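PDB 4OMF: F420-reducing hydrogenase, subunit beta from Methanothermobacter marburgensis, which probably carries the FAD and one iron-sulfur cluster through which the hydrogenase passes electrons from hydrogen oxidation to coenzyme F420. Local coordinates for residues I9-T15 with L238-I244; K196-A200 with L254-A258; G31-Y35 with I229-A233; F78-V82 with V100-Q105. All coordinates share one frame; numbering follows the deposited sequence. Where two conformers were deposited one is given.

Interaction 1 (I9-T15 with L238-I244)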
# COMPACT_ATOMS: atom_id res chain seq x y z
N ILE C 9 48.61 2.84 -4.68
CA ILE C 9 47.99 3.17 -5.95
C ILE C 9 48.94 2.81 -7.09
O ILE C 9 50.10 3.24 -7.09
CB ILE C 9 47.62 4.66 -6.06
CG1 ILE C 9 46.69 5.06 -4.90
CG2 ILE C 9 46.99 4.95 -7.41
CD1 ILE C 9 46.27 6.53 -4.93
N VAL C 10 48.45 2.03 -8.05
CA VAL C 10 49.23 1.60 -9.20
C VAL C 10 48.41 1.75 -10.48
O VAL C 10 47.18 1.90 -10.44
CB VAL C 10 49.70 0.13 -9.08
CG1 VAL C 10 50.64 -0.05 -7.88
CG2 VAL C 10 48.49 -0.84 -9.00
N SER C 11 49.10 1.69 -11.62
CA SER C 11 48.44 1.51 -12.90
C SER C 11 48.53 0.02 -13.27
O SER C 11 49.60 -0.57 -13.12
CB SER C 11 49.10 2.38 -13.99
OG SER C 11 48.23 2.51 -15.11
N ALA C 12 47.42 -0.58 -13.71
CA ALA C 12 47.44 -2.02 -13.96
C ALA C 12 46.57 -2.46 -15.13
O ALA C 12 45.63 -1.77 -15.54
CB ALA C 12 47.04 -2.81 -12.69
N ARG C 13 46.90 -3.64 -15.65
CA ARG C 13 46.19 -4.23 -16.78
C ARG C 13 46.21 -5.75 -16.65
O ARG C 13 47.22 -6.34 -16.27
CB ARG C 13 46.84 -3.78 -18.09
CG ARG C 13 46.29 -4.39 -19.37
CD ARG C 13 46.83 -3.63 -20.58
NE ARG C 13 46.51 -4.23 -21.87
CZ ARG C 13 45.34 -4.13 -22.50
NH1 ARG C 13 44.33 -3.47 -21.94
NH2 ARG C 13 45.17 -4.71 -23.68
N SER C 14 45.08 -6.39 -16.94
CA SER C 14 45.02 -7.85 -16.94
C SER C 14 46.01 -8.40 -17.97
O SER C 14 46.22 -7.75 -18.99
CB SER C 14 43.61 -8.32 -17.27
OG SER C 14 43.62 -9.69 -17.60
N THR C 15 46.60 -9.56 -17.70
CA THR C 15 47.49 -10.21 -18.67
C THR C 15 46.76 -11.26 -19.51
O THR C 15 47.36 -11.90 -20.38
CB THR C 15 48.68 -10.92 -17.99
OG1 THR C 15 48.19 -11.84 -17.00
CG2 THR C 15 49.62 -9.91 -17.32
N LEU C 238 48.71 -12.43 -13.03
CA LEU C 238 47.44 -12.14 -13.67
C LEU C 238 47.27 -10.65 -13.96
O LEU C 238 46.38 -10.26 -14.73
CB LEU C 238 46.29 -12.63 -12.80
CG LEU C 238 46.13 -14.15 -12.69
CD1 LEU C 238 44.83 -14.43 -12.01
CD2 LEU C 238 46.15 -14.83 -14.04
N PHE C 239 48.11 -9.81 -13.35
CA PHE C 239 48.16 -8.39 -13.68
C PHE C 239 49.59 -7.90 -13.87
O PHE C 239 50.52 -8.38 -13.21
CB PHE C 239 47.50 -7.52 -12.60
CG PHE C 239 46.04 -7.78 -12.42
CD1 PHE C 239 45.58 -8.49 -11.32
CD2 PHE C 239 45.12 -7.31 -13.35
CE1 PHE C 239 44.23 -8.74 -11.15
CE2 PHE C 239 43.78 -7.55 -13.18
CZ PHE C 239 43.33 -8.27 -12.08
N GLU C 240 49.74 -6.98 -14.81
CA GLU C 240 50.96 -6.19 -14.99
C GLU C 240 50.70 -4.84 -14.31
O GLU C 240 49.61 -4.28 -14.46
CB GLU C 240 51.27 -6.01 -16.49
CG GLU C 240 52.58 -5.29 -16.82
CD GLU C 240 52.69 -4.94 -18.31
OE1 GLU C 240 51.83 -5.39 -19.11
OE2 GLU C 240 53.63 -4.19 -18.68
N THR C 241 51.67 -4.33 -13.55
CA THR C 241 51.47 -3.04 -12.86
C THR C 241 52.64 -2.08 -13.06
O THR C 241 53.78 -2.50 -13.26
CB THR C 241 51.26 -3.22 -11.32
OG1 THR C 241 52.49 -3.61 -10.69
CG2 THR C 241 50.21 -4.26 -11.05
N LYS C 242 52.34 -0.79 -12.98
CA LYS C 242 53.35 0.28 -12.99
C LYS C 242 53.04 1.24 -11.84
O LYS C 242 51.87 1.52 -11.55
CB LYS C 242 53.34 1.03 -14.33
CG LYS C 242 53.33 0.15 -15.58
CD LYS C 242 53.31 0.95 -16.89
CE LYS C 242 53.64 0.04 -18.08
NZ LYS C 242 53.63 0.74 -19.40
N PRO C 243 54.09 1.77 -11.17
CA PRO C 243 53.85 2.85 -10.19
C PRO C 243 53.06 3.99 -10.83
O PRO C 243 53.35 4.37 -11.96
CB PRO C 243 55.27 3.30 -9.82
CG PRO C 243 56.11 2.09 -10.04
CD PRO C 243 55.52 1.41 -11.25
N ILE C 244 52.05 4.49 -10.12
CA ILE C 244 51.18 5.51 -10.69
C ILE C 244 51.95 6.82 -10.96
O ILE C 244 51.55 7.59 -11.83
CB ILE C 244 49.96 5.78 -9.76
CG1 ILE C 244 48.84 6.48 -10.53
CG2 ILE C 244 50.37 6.55 -8.52
CD1 ILE C 244 48.28 5.67 -11.70
O HOH W 1 43.68 -10.82 -14.92
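Ser-11 and Lys-242 pair through both of their peptide groups, Ser-11 N giving its hydrogen to Lys-242 O at 2.8 Å and Lys-242 N returning one to Ser-11 O at the same 2.8 Å. Two residues on, Arg-13 and Glu-240 repeat the exchange at slightly greater length. A last bond, Thr-15 N to Leu-238 O at 3.1 Å, is made where the strand gives way to loop. Ala-12 and Thr-241 form the non-hydrogen-bonded pair between the first two, CA to CA 4.3 Å, and Ala-12 CB meets Thr-241 CG2. At the far end Ile-244 folds back over the first strand: with CG1 anti to the backbone N (chi1 -162°), CD1 comes to 4.1 Å from Ser-11 CB, while Ile-9 CG2 packs on Ile-244 CB. A water joins Ser-14 OG to Leu-238 O, and the same OG bonds to Asp-16 N. Farther out, Ala-12 and Phe-239 rest on helices 28-39 and 224-235, where apolar groups suit a buried face; Arg-13, Glu-240 and Lys-242 lie on the other face, against Trp-216, and Arg-13 NH1 bonds to Gly-215 O. This is an antiparallel beta pair in which 239-243 forms the edge strand of the chain's large mixed sheet.

Interaction 2 (K196-A200 with L254-A258). With FAD (flavin-adenine dinucleotide), chain R.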
# COMPACT_ATOMS: atom_id res chain seq x y z
N LYS C 196 29.55 12.68 -2.83
CA LYS C 196 30.90 13.20 -2.56
C LYS C 196 32.01 12.21 -2.91
O LYS C 196 33.20 12.55 -2.87
CB LYS C 196 31.05 13.57 -1.06
CG LYS C 196 30.12 14.69 -0.59
CD LYS C 196 29.68 14.50 0.87
CE LYS C 196 30.75 14.94 1.86
NZ LYS C 196 30.22 15.13 3.25
N ASP C 197 31.63 10.98 -3.22
CA ASP C 197 32.57 9.88 -3.31
C ASP C 197 32.86 9.56 -4.79
O ASP C 197 32.00 9.02 -5.49
CB ASP C 197 31.99 8.66 -2.57
CG ASP C 197 32.99 7.52 -2.34
OD1 ASP C 197 33.98 7.38 -3.09
OD2 ASP C 197 32.74 6.74 -1.39
N TYR C 198 34.06 9.90 -5.25
CA TYR C 198 34.44 9.64 -6.63
C TYR C 198 35.12 8.29 -6.81
O TYR C 198 34.79 7.54 -7.71
CB TYR C 198 35.37 10.75 -7.15
CG TYR C 198 35.77 10.55 -8.60
CD1 TYR C 198 34.81 10.39 -9.58
CD2 TYR C 198 37.10 10.53 -8.98
CE1 TYR C 198 35.16 10.22 -10.91
CE2 TYR C 198 37.46 10.35 -10.31
CZ TYR C 198 36.48 10.21 -11.26
OH TYR C 198 36.81 10.03 -12.58
N VAL C 199 36.09 7.99 -5.94
CA VAL C 199 36.92 6.82 -6.17
C VAL C 199 36.52 5.62 -5.31
O VAL C 199 37.35 4.76 -5.02
CB VAL C 199 38.42 7.13 -5.93
CG1 VAL C 199 38.98 7.98 -7.08
CG2 VAL C 199 38.63 7.83 -4.60
N ALA C 200 35.24 5.55 -4.94
CA ALA C 200 34.73 4.41 -4.15
C ALA C 200 35.60 4.21 -2.90
O ALA C 200 36.27 3.19 -2.76
CB ALA C 200 34.70 3.13 -4.99
N LEU C 254 43.31 12.45 -11.38
CA LEU C 254 42.40 11.75 -10.48
C LEU C 254 42.04 12.65 -9.30
O LEU C 254 40.88 12.81 -8.95
CB LEU C 254 43.01 10.43 -10.00
CG LEU C 254 42.09 9.47 -9.24
CD1 LEU C 254 40.84 9.14 -10.05
CD2 LEU C 254 42.82 8.20 -8.86
N GLU C 255 43.06 13.26 -8.68
CA GLU C 255 42.82 14.13 -7.54
C GLU C 255 42.00 15.36 -7.95
O GLU C 255 41.18 15.85 -7.17
CB GLU C 255 44.14 14.55 -6.90
CG GLU C 255 44.89 13.36 -6.30
CD GLU C 255 46.33 13.70 -5.91
OE1 GLU C 255 46.93 14.61 -6.52
OE2 GLU C 255 46.86 13.04 -5.00
N LYS C 256 42.22 15.85 -9.16
CA LYS C 256 41.47 17.03 -9.61
C LYS C 256 39.99 16.70 -9.68
O LYS C 256 39.16 17.41 -9.12
CB LYS C 256 41.95 17.51 -10.97
CG LYS C 256 41.35 18.87 -11.36
CD LYS C 256 41.08 18.97 -12.85
CE LYS C 256 42.34 18.76 -13.66
NZ LYS C 256 42.03 18.63 -15.12
N LEU C 257 39.66 15.61 -10.37
CA LEU C 257 38.26 15.22 -10.54
C LEU C 257 37.58 14.88 -9.20
O LEU C 257 36.44 15.27 -8.98
CB LEU C 257 38.16 14.04 -11.52
CG LEU C 257 38.66 14.39 -12.93
CD1 LEU C 257 38.52 13.23 -13.89
CD2 LEU C 257 37.91 15.59 -13.48
N ALA C 258 38.29 14.18 -8.32
CA ALA C 258 37.77 13.85 -6.99
C ALA C 258 37.44 15.12 -6.19
O ALA C 258 36.42 15.20 -5.50
CB ALA C 258 38.78 12.95 -6.21
PA FAD R . 35.70 -4.99 -16.58
O1A FAD R . 35.29 -4.33 -17.87
O2A FAD R . 36.57 -6.21 -16.52
O5B FAD R . 34.36 -5.33 -15.79
C5B FAD R . 33.47 -4.22 -15.57
C4B FAD R . 32.60 -4.56 -14.36
O4B FAD R . 31.74 -3.46 -14.07
C3B FAD R . 31.73 -5.77 -14.66
O3B FAD R . 31.79 -6.75 -13.62
C2B FAD R . 30.33 -5.18 -14.72
O2B FAD R . 29.36 -6.10 -14.21
C1B FAD R . 30.43 -3.94 -13.85
N9A FAD R . 29.44 -2.93 -14.29
C8A FAD R . 29.30 -2.46 -15.55
N7A FAD R . 28.31 -1.54 -15.60
C5A FAD R . 27.82 -1.42 -14.34
C6A FAD R . 26.75 -0.63 -13.69
N6A FAD R . 25.97 0.23 -14.41
N1A FAD R . 26.57 -0.80 -12.37
C2A FAD R . 27.30 -1.67 -11.64
N3A FAD R . 28.29 -2.43 -12.16
C4A FAD R . 28.57 -2.34 -13.48
N1 FAD R . 35.54 5.20 -14.35
C2 FAD R . 36.27 6.35 -14.04
O2 FAD R . 37.52 6.31 -14.15
N3 FAD R . 35.60 7.50 -13.67
C4 FAD R . 34.23 7.52 -13.55
O4 FAD R . 33.66 8.57 -13.17
C4X FAD R . 33.50 6.65 -14.45
N5 FAD R . 32.02 6.77 -14.39
C5X FAD R . 31.37 5.48 -14.16
C6 FAD R . 29.97 5.54 -14.03
C7 FAD R . 29.21 4.37 -14.03
C7M FAD R . 27.70 4.43 -13.88
C8 FAD R . 29.87 3.15 -14.17
C8M FAD R . 29.17 1.81 -14.19
C9 FAD R . 31.28 3.08 -14.32
C9A FAD R . 32.03 4.25 -14.41
N10 FAD R . 33.44 4.19 -14.45
C10 FAD R . 34.19 5.34 -14.61
C1' FAD R . 34.21 2.94 -14.27
C2' FAD R . 34.59 2.25 -15.56
O2' FAD R . 33.88 2.64 -16.64
C3' FAD R . 34.83 0.93 -15.40
O3' FAD R . 33.70 0.20 -15.19
C4' FAD R . 36.00 0.54 -14.52
O4' FAD R . 37.22 1.21 -14.92
C5' FAD R . 36.20 -0.97 -14.51
O5' FAD R . 36.80 -1.39 -15.72
P FAD R . 37.53 -2.81 -15.85
O1P FAD R . 38.47 -2.92 -14.67
O2P FAD R . 38.10 -2.96 -17.22
O3P FAD R . 36.30 -3.85 -15.59
O HOH W 2 35.45 13.00 -4.50
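Leu-254 meets the loop through one methyl, CD1, which lies at the edge of the Tyr-198 ring, 3.6 Å from Tyr-198 CE2, and also touches Val-199 CG1 at 3.7 Å. A branched leucine end suits this place because one methyl can touch both the aromatic edge and the valine. One turn later Leu-257 lays its CB against the ring at CE2, and its CD1 reaches 3.9 Å from Tyr-198 OH. Ala-258, with no more than a methyl, lets the tyrosine come close to the helix: its CB is 4.0 Å from Tyr-198 CD2, and its CA lies beside Tyr-198 CB. With CG anti to the backbone N (chi1 -179°) the ring passes obliquely over the helix and carries OH to the flavin, whose N3 donates a hydrogen bond to it at 3.0 Å and nearly straight, at 162°. FAD O4 sits by the same ring's edge, 3.2 Å from Tyr-198 CE1. The helix residues thus back a residue that touches the flavin directly. Around them, Val-199 leans on Ile-220 and Leu-254 on Thr-218, both of strand 217-221, while Asp-197 packs on helix 103-114, so the loop lies between the long helix 251-275, that strand and that helix.

Interaction 3 (G31-Y35 with I229-A233)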
# COMPACT_ATOMS: atom_id res chain seq x y z
N GLY C 31 39.22 -9.64 -14.05
CA GLY C 31 40.42 -10.37 -13.69
C GLY C 31 40.51 -10.70 -12.21
O GLY C 31 40.89 -11.80 -11.83
N LEU C 32 40.15 -9.75 -11.36
CA LEU C 32 40.30 -9.97 -9.93
C LEU C 32 39.21 -10.89 -9.37
O LEU C 32 39.51 -11.77 -8.54
CB LEU C 32 40.29 -8.65 -9.18
CG LEU C 32 40.77 -8.71 -7.73
CD1 LEU C 32 42.19 -9.25 -7.62
CD2 LEU C 32 40.66 -7.31 -7.14
N LEU C 33 37.98 -10.72 -9.83
CA LEU C 33 36.89 -11.60 -9.42
C LEU C 33 37.16 -13.00 -9.94
O LEU C 33 36.89 -13.99 -9.25
CB LEU C 33 35.53 -11.10 -9.94
CG LEU C 33 35.05 -9.80 -9.26
CD1 LEU C 33 33.78 -9.29 -9.95
CD2 LEU C 33 34.82 -10.01 -7.78
N ALA C 34 37.71 -13.09 -11.14
CA ALA C 34 38.00 -14.41 -11.72
C ALA C 34 39.10 -15.11 -10.92
O ALA C 34 39.04 -16.32 -10.69
CB ALA C 34 38.41 -14.29 -13.18
N TYR C 35 40.09 -14.34 -10.49
CA TYR C 35 41.18 -14.91 -9.71
C TYR C 35 40.65 -15.40 -8.36
O TYR C 35 40.98 -16.51 -7.92
CB TYR C 35 42.29 -13.88 -9.50
CG TYR C 35 43.32 -14.36 -8.51
CD1 TYR C 35 44.23 -15.34 -8.88
CD2 TYR C 35 43.37 -13.84 -7.22
CE1 TYR C 35 45.17 -15.80 -8.00
CE2 TYR C 35 44.32 -14.30 -6.32
CZ TYR C 35 45.22 -15.28 -6.72
OH TYR C 35 46.17 -15.76 -5.86
N ILE C 229 44.51 -9.53 -1.63
CA ILE C 229 43.98 -10.28 -2.76
C ILE C 229 44.54 -9.75 -4.09
O ILE C 229 44.91 -10.52 -4.96
CB ILE C 229 42.43 -10.25 -2.80
CG1 ILE C 229 41.85 -10.96 -1.56
CG2 ILE C 229 41.91 -10.92 -4.07
CD1 ILE C 229 40.33 -10.91 -1.46
N PHE C 230 44.60 -8.43 -4.24
CA PHE C 230 45.15 -7.86 -5.46
C PHE C 230 46.66 -8.16 -5.59
O PHE C 230 47.13 -8.53 -6.67
CB PHE C 230 44.88 -6.36 -5.54
CG PHE C 230 45.42 -5.72 -6.81
CD1 PHE C 230 44.80 -5.95 -8.03
CD2 PHE C 230 46.54 -4.92 -6.78
CE1 PHE C 230 45.29 -5.38 -9.20
CE2 PHE C 230 47.04 -4.35 -7.94
CZ PHE C 230 46.40 -4.59 -9.16
N LYS C 231 47.42 -8.03 -4.49
CA LYS C 231 48.84 -8.36 -4.54
C LYS C 231 49.06 -9.83 -4.92
O LYS C 231 49.98 -10.13 -5.70
CB LYS C 231 49.52 -8.07 -3.19
CG LYS C 231 49.69 -6.60 -2.83
CD LYS C 231 50.51 -5.83 -3.86
CE LYS C 231 51.12 -4.54 -3.25
NZ LYS C 231 50.08 -3.54 -2.82
N GLN C 232 48.24 -10.72 -4.37
CA GLN C 232 48.27 -12.15 -4.73
C GLN C 232 48.12 -12.38 -6.23
O GLN C 232 48.82 -13.21 -6.80
CB GLN C 232 47.15 -12.92 -4.02
CG GLN C 232 47.52 -13.58 -2.71
CD GLN C 232 46.36 -14.36 -2.14
OE1 GLN C 232 45.80 -13.99 -1.10
NE2 GLN C 232 45.96 -15.44 -2.82
N ALA C 233 47.16 -11.68 -6.84
CA ALA C 233 46.88 -11.86 -8.27
C ALA C 233 48.05 -11.36 -9.11
O ALA C 233 48.39 -11.97 -10.11
CB ALA C 233 45.59 -11.14 -8.66
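Tyr-35 lays one face of its ring over Ala-233, whose CA stands 4.0 Å from the ring centroid and only 9° off its normal, a CH-pi contact centred on the ring. Alanine suits the spot: its single methyl, CB, lies 3.8 Å from Tyr-35 CD2, so the flat ring can settle against the helix backbone. The second bump is Leu-32, one turn earlier, whose CD1 enters a hollow made by Ile-229, Phe-230 and Ala-233. There it lies 3.9 Å from Ile-229 CG2 and equally close to Phe-230 CA, and meets the Phe-230 ring at its edge. Leu-32 has CG anti to the backbone N (chi1 -166°), which extends the branch across the gap between the helices. At the outer end of the tyrosine, Gln-232 NE2 donates to Tyr-35 OH at 3.1 Å, a bent bond with the oxygen tilted from the amide plane; ring and amide stand almost perpendicular. An amide at the partly exposed margin gives the phenol a polar partner, whereas the side chains in the middle of the contact are apolar. Leu-32 also packs on Phe-239 of the edge strand, and Tyr-35 on Leu-238 in the loop before it. The segment axes are 10.2 Å apart and cross at 89°, so the contact is a compact patch: near-perpendicular helix packing on one face of an alpha/beta sheet, with helix 28-39 crossing helix 224-235.

Interaction 4 (F78-V82 with V100-Q105). With SF4 (iron/sulfur cluster), chain N; FAD (flavin-adenine dinucleotide), chain R.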
# COMPACT_ATOMS: atom_id res chain seq x y z
N PHE C 78 21.52 2.26 -14.82
CA PHE C 78 21.34 1.59 -13.53
C PHE C 78 21.50 0.08 -13.60
O PHE C 78 20.95 -0.57 -14.49
CB PHE C 78 19.95 1.91 -12.95
CG PHE C 78 19.61 3.37 -12.94
CD1 PHE C 78 18.43 3.83 -13.50
CD2 PHE C 78 20.47 4.29 -12.35
CE1 PHE C 78 18.11 5.18 -13.48
CE2 PHE C 78 20.16 5.63 -12.33
CZ PHE C 78 18.97 6.08 -12.90
N SER C 79 22.24 -0.47 -12.64
CA SER C 79 22.25 -1.90 -12.37
C SER C 79 22.34 -1.99 -10.87
O SER C 79 23.41 -1.85 -10.30
CB SER C 79 23.43 -2.60 -13.04
OG SER C 79 23.42 -3.99 -12.73
N PRO C 80 21.19 -2.16 -10.19
CA PRO C 80 21.20 -2.07 -8.73
C PRO C 80 21.79 -3.33 -8.12
O PRO C 80 21.04 -4.16 -7.58
CB PRO C 80 19.71 -1.92 -8.36
CG PRO C 80 19.00 -1.63 -9.67
CD PRO C 80 19.82 -2.31 -10.72
N ASN C 81 23.11 -3.46 -8.20
CA ASN C 81 23.80 -4.70 -7.85
C ASN C 81 23.55 -5.16 -6.43
O ASN C 81 23.56 -6.36 -6.18
CB ASN C 81 25.32 -4.55 -8.06
CG ASN C 81 25.71 -4.60 -9.51
OD1 ASN C 81 24.86 -4.78 -10.38
ND2 ASN C 81 27.00 -4.47 -9.78
N VAL C 82 23.34 -4.23 -5.50
CA VAL C 82 23.13 -4.61 -4.11
C VAL C 82 21.91 -5.50 -3.97
O VAL C 82 21.89 -6.34 -3.07
CB VAL C 82 22.98 -3.37 -3.19
CG1 VAL C 82 22.92 -3.76 -1.71
CG2 VAL C 82 24.14 -2.41 -3.43
N VAL C 100 30.93 -6.21 -7.45
CA VAL C 100 31.44 -4.95 -7.96
C VAL C 100 30.37 -3.90 -7.69
O VAL C 100 29.17 -4.20 -7.79
CB VAL C 100 31.78 -5.04 -9.47
CG1 VAL C 100 30.59 -5.56 -10.26
CG2 VAL C 100 32.29 -3.68 -10.01
N ALA C 101 30.81 -2.70 -7.33
CA ALA C 101 29.89 -1.65 -6.90
C ALA C 101 30.44 -0.26 -7.21
O ALA C 101 31.60 -0.01 -6.99
CB ALA C 101 29.60 -1.78 -5.40
N ILE C 102 29.59 0.63 -7.70
CA ILE C 102 29.91 2.06 -7.76
C ILE C 102 29.83 2.62 -6.32
O ILE C 102 29.39 1.93 -5.42
CB ILE C 102 28.97 2.79 -8.74
CG1 ILE C 102 27.49 2.53 -8.39
CG2 ILE C 102 29.27 2.34 -10.19
CD1 ILE C 102 26.51 3.35 -9.27
N PRO C 103 30.32 3.85 -6.09
CA PRO C 103 30.43 4.29 -4.69
C PRO C 103 29.11 4.26 -3.88
O PRO C 103 29.15 3.81 -2.74
CB PRO C 103 30.97 5.72 -4.81
CG PRO C 103 31.87 5.64 -6.05
CD PRO C 103 31.07 4.74 -7.01
N CYS C 104 27.99 4.69 -4.45
CA CYS C 104 26.76 4.72 -3.64
C CYS C 104 26.30 3.30 -3.29
O CYS C 104 25.75 3.07 -2.22
CB CYS C 104 25.63 5.46 -4.37
SG CYS C 104 25.26 4.81 -6.01
N GLN C 105 26.54 2.34 -4.18
CA GLN C 105 26.23 0.95 -3.85
C GLN C 105 27.16 0.44 -2.76
O GLN C 105 26.72 -0.28 -1.86
CB GLN C 105 26.32 0.06 -5.08
CG GLN C 105 25.14 0.29 -6.05
CD GLN C 105 25.36 -0.37 -7.39
OE1 GLN C 105 26.38 -1.04 -7.62
NE2 GLN C 105 24.45 -0.12 -8.31
FE1 SF4 N . 25.99 6.71 -7.26
FE2 SF4 N . 27.42 8.86 -6.70
FE3 SF4 N . 25.56 9.01 -8.60
FE4 SF4 N . 27.77 7.56 -9.10
S1 SF4 N . 27.70 9.86 -8.75
S2 SF4 N . 25.58 6.89 -9.49
S3 SF4 N . 28.28 6.78 -7.04
S4 SF4 N . 25.17 8.67 -6.37
PA FAD R . 35.70 -4.99 -16.58
O1A FAD R . 35.29 -4.33 -17.87
O2A FAD R . 36.57 -6.21 -16.52
O5B FAD R . 34.36 -5.33 -15.79
C5B FAD R . 33.47 -4.22 -15.57
C4B FAD R . 32.60 -4.56 -14.36
O4B FAD R . 31.74 -3.46 -14.07
C3B FAD R . 31.73 -5.77 -14.66
O3B FAD R . 31.79 -6.75 -13.62
C2B FAD R . 30.33 -5.18 -14.72
O2B FAD R . 29.36 -6.10 -14.21
C1B FAD R . 30.43 -3.94 -13.85
N9A FAD R . 29.44 -2.93 -14.29
C8A FAD R . 29.30 -2.46 -15.55
N7A FAD R . 28.31 -1.54 -15.60
C5A FAD R . 27.82 -1.42 -14.34
C6A FAD R . 26.75 -0.63 -13.69
N6A FAD R . 25.97 0.23 -14.41
N1A FAD R . 26.57 -0.80 -12.37
C2A FAD R . 27.30 -1.67 -11.64
N3A FAD R . 28.29 -2.43 -12.16
C4A FAD R . 28.57 -2.34 -13.48
N1 FAD R . 35.54 5.20 -14.35
C2 FAD R . 36.27 6.35 -14.04
O2 FAD R . 37.52 6.31 -14.15
N3 FAD R . 35.60 7.50 -13.67
C4 FAD R . 34.23 7.52 -13.55
O4 FAD R . 33.66 8.57 -13.17
C4X FAD R . 33.50 6.65 -14.45
N5 FAD R . 32.02 6.77 -14.39
C5X FAD R . 31.37 5.48 -14.16
C6 FAD R . 29.97 5.54 -14.03
C7 FAD R . 29.21 4.37 -14.03
C7M FAD R . 27.70 4.43 -13.88
C8 FAD R . 29.87 3.15 -14.17
C8M FAD R . 29.17 1.81 -14.19
C9 FAD R . 31.28 3.08 -14.32
C9A FAD R . 32.03 4.25 -14.41
N10 FAD R . 33.44 4.19 -14.45
C10 FAD R . 34.19 5.34 -14.61
C1' FAD R . 34.21 2.94 -14.27
C2' FAD R . 34.59 2.25 -15.56
O2' FAD R . 33.88 2.64 -16.64
C3' FAD R . 34.83 0.93 -15.40
O3' FAD R . 33.70 0.20 -15.19
C4' FAD R . 36.00 0.54 -14.52
O4' FAD R . 37.22 1.21 -14.92
C5' FAD R . 36.20 -0.97 -14.51
O5' FAD R . 36.80 -1.39 -15.72
P FAD R . 37.53 -2.81 -15.85
O1P FAD R . 38.47 -2.92 -14.67
O2P FAD R . 38.10 -2.96 -17.22
O3P FAD R . 36.30 -3.85 -15.59
O HOH W 3 24.60 0.98 -11.34
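Ser-79 O is held by two N-H groups: Gln-105 NE2 donates to it at 2.8 Å, and Asn-81 N makes a weak bond of its own from within the loop. The glutamine bond is short but bent, 131° at the hydrogen, and comes from above the carbonyl plane. The weak bond belongs to an inverse gamma turn centred on Pro-80, whose ring holds phi near the value this turn needs. Gln-105 runs out extended from the first turn of helix 103-114, and its buried OE1 finds no polar partner in the model. Below the amide, Gln-105 CB packs 3.7 Å from Val-82 CG2.

Asn-81 bridges the loop to the strand. Its ND2 gives a nearly straight bond (170°) to Val-100 O at 3.0 Å, with that oxygen in the plane of the amide, while Ser-79 OG donates to OD1, fixing which way round the amide lies. Asparagine suits this role, since one short group both donates and accepts. The same ND2 lies 3.4 Å from FAD C2A, so the amide also lines the adenine pocket, joined there by Ser-79 CB.

Segment 100-105 follows a strand-turn-helix path at the C-terminal end of strand 97-101 in the mixed sheet, with Ile-102 as N-cap residue. Val-100 CG1 approaches the adenosine ribose at FAD O3B, Ile-102 CG2 nears the flavin methyl C8M, and CD1 of the same isoleucine faces the cluster. Cys-104, with its soft thiolate-type ligand SG, binds iron FE1 at 2.4 Å, and Pro-103 CD packs on sulfide S3.

Overall arrangement
Interactions 1 and 3 hold neighbouring parts: Leu-238, just before the edge strand, and Phe-239 within it pack on Tyr-35, Leu-32 and Ala-233 of the crossed helices, and helix 224-235 leads directly into strand 239-243. Interaction 1 is partly exposed and relies on backbone bonds, whereas interaction 3 is buried and works by side-chain shape, with a single polar bond. Interactions 2 and 4 are buried too, but lie at the cofactors: the first sets a tyrosine against the flavin, the second lines the adenine end and the iron-sulfur cluster. They meet where the 196-200 loop packs on Pro-103. Interaction 4, its centre about 7 Å from that of the chain, lies deepest, and the hydrogen bonds between its segments come from amide side chains.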